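Hypothetical protein BACOVA_04980 (PDB 3UFI) is of unknown detailed function but is probably a fimbrial subunit that takes part in cell adhesion as a building block of bacterial pili. Local coordinates at residues 78-82 / 83-87. Residues are numbered along the deposited sequence; the frame is centred on the assembly and turned at random.
Sequences VVNEG and STDNN. With SO4 (sulfate ion), chain D.
N80 OD1 accepts the backbone N of N86 across a hairpin-like loop, while the N86 side chain bonds back to the residue before N80, a worked example of side-chain amides tying together the two limbs of a chain that doubles back without regular structure. The first of these bonds measures 2.8 Å from N80 OD1 to N86 N, the donor tilted 20° from the carbonyl plane. N86 ND2 gives a nearly straight bond to the backbone O of V79 (2.9 Å), with the donor in the V79 carbonyl plane and V79 O almost in the plane of the N86 amide. The two side chains run past each other in opposite directions, their amide planes turned 46° apart. In N80, CG stands anti to the carbonyl carbon (chi1 -68°), which brings CG against T84 O and points OD1 at the N86 backbone N. Were N80 replaced by an alanine, N86 N would probably lose this acceptor and the returning limb would be held less firmly.

Nearer the bend, T84 OG1 reaches E81 O at 3.3 Å from above the carbonyl plane, a side-chain supplement to the inverse gamma turn centred on S83, whose G82 O to T84 N bond is weak. At the other end V78 lays CG1 against the N87 amide, 3.5 Å from OD1, while CG2 rests on the backbone O of N86. D85 OD1 takes both N87 N and N87 ND2, the former bond defining an Asx turn, and D85 OD2 forms a salt bridge with R89. N87 ND2 also donates to sulfate O2 (3.2 Å), an ion probably from the crystallisation liquor, and a water joins N87 OD1, V78 N and the sulfate.

The loop lies at the surface between strands 75-78 and 95-102; V78 packs on I66 and Y68, and V79 on Q67 and R69, of the adjoining antiparallel strand 66-72.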
loop_
_atom_site.group_PDB
_atom_site.type_symbol
_atom_site.label_atom_id
_atom_site.label_comp_id
_atom_site.label_asym_id
_atom_site.label_seq_id
_atom_site.Cartn_x
_atom_site.Cartn_y
_atom_site.Cartn_z
ATOM N N VAL A 78 -20.636 5.422 2.664
ATOM C CA VAL A 78 -20.362 6.431 1.642
ATOM C C VAL A 78 -20.097 7.811 2.296
ATOM O O VAL A 78 -20.672 8.135 3.337
ATOM C CB VAL A 78 -21.467 6.494 0.538
ATOM C CG1 VAL A 78 -22.704 7.269 0.986
ATOM C CG2 VAL A 78 -20.890 7.074 -0.756
ATOM N N VAL A 79 -19.215 8.596 1.694
ATOM C CA VAL A 79 -18.944 9.949 2.186
ATOM C C VAL A 79 -19.986 10.884 1.585
ATOM O O VAL A 79 -20.148 10.954 0.357
ATOM C CB VAL A 79 -17.481 10.419 1.929
ATOM C CG1 VAL A 79 -17.294 11.911 2.270
ATOM C CG2 VAL A 79 -16.497 9.543 2.717
ATOM N N ASN A 80 -20.710 11.570 2.474
ATOM C CA ASN A 80 -21.710 12.569 2.133
ATOM C C ASN A 80 -21.403 13.871 2.839
ATOM O O ASN A 80 -21.640 13.981 4.037
ATOM C CB ASN A 80 -23.115 12.103 2.502
ATOM C CG ASN A 80 -23.643 10.957 1.713
ATOM O OD1 ASN A 80 -23.432 10.835 0.505
ATOM N ND2 ASN A 80 -24.381 10.108 2.385
ATOM N N GLU A 81 -20.834 14.835 2.126
ATOM C CA GLU A 81 -20.590 16.171 2.683
ATOM C C GLU A 81 -21.730 17.034 2.222
ATOM O O GLU A 81 -22.085 17.016 1.039
ATOM C CB GLU A 81 -19.233 16.757 2.273
ATOM C CG GLU A 81 -18.054 16.104 2.973
ATOM C CD GLU A 81 -16.713 16.418 2.336
ATOM O OE1 GLU A 81 -16.206 17.553 2.517
ATOM O OE2 GLU A 81 -16.190 15.532 1.622
ATOM N N GLY A 82 -22.355 17.723 3.160
ATOM C CA GLY A 82 -23.517 18.543 2.850
ATOM C C GLY A 82 -24.729 17.664 2.670
ATOM O O GLY A 82 -24.744 16.530 3.156
ATOM N N SER A 83 -25.737 18.165 1.938
ATOM C CA SER A 83 -26.992 17.449 1.708
ATOM C C SER A 83 -26.914 16.540 0.465
ATOM O O SER A 83 -27.721 16.660 -0.452
ATOM C CB SER A 83 -28.142 18.452 1.568
ATOM O OG SER A 83 -28.184 19.315 2.693
ATOM N N THR A 84 -25.962 15.630 0.434
ATOM C CA THR A 84 -25.844 14.724 -0.704
ATOM C C THR A 84 -26.159 13.307 -0.279
ATOM O O THR A 84 -26.163 13.000 0.916
ATOM C CB THR A 84 -24.430 14.776 -1.320
ATOM O OG1 THR A 84 -23.488 14.382 -0.332
ATOM C CG2 THR A 84 -24.071 16.140 -1.883
ATOM N N ASP A 85 -26.416 12.449 -1.262
ATOM C CA ASP A 85 -26.554 11.009 -1.087
ATOM C C ASP A 85 -25.765 10.376 -2.206
ATOM O O ASP A 85 -26.280 10.211 -3.317
ATOM C CB ASP A 85 -28.007 10.522 -1.034
ATOM C CG ASP A 85 -28.107 9.007 -0.805
ATOM O OD1 ASP A 85 -27.039 8.341 -0.664
ATOM O OD2 ASP A 85 -29.235 8.489 -0.778
ATOM N N ASN A 86 -24.503 10.048 -1.910
ATOM C CA ASN A 86 -23.547 9.531 -2.878
ATOM C C ASN A 86 -23.522 8.012 -2.991
ATOM O O ASN A 86 -22.695 7.477 -3.740
ATOM C CB ASN A 86 -22.152 10.052 -2.544
ATOM C CG ASN A 86 -22.027 11.534 -2.780
ATOM O OD1 ASN A 86 -22.488 12.052 -3.788
ATOM N ND2 ASN A 86 -21.457 12.253 -1.829
ATOM N N ASN A 87 -24.445 7.324 -2.312
ATOM C CA ASN A 87 -24.528 5.862 -2.340
ATOM C C ASN A 87 -24.651 5.300 -3.746
ATOM O O ASN A 87 -25.314 5.891 -4.596
ATOM C CB ASN A 87 -25.724 5.355 -1.515
ATOM C CG ASN A 87 -25.463 5.241 -0.041
ATOM O OD1 ASN A 87 -24.644 4.430 0.421
ATOM N ND2 ASN A 87 -26.216 6.008 0.734
HETATM S S SO4 D . -25.886 6.370 4.348
HETATM O O1 SO4 D . -24.460 6.064 4.275
HETATM O O2 SO4 D . -26.640 5.234 3.798
HETATM O O3 SO4 D . -26.266 6.568 5.745
HETATM O O4 SO4 D . -26.188 7.594 3.587
HETATM O O HOH W 1 -23.135 4.098 2.691
HETATM O O HOH W 2 -20.167 14.560 -0.534
#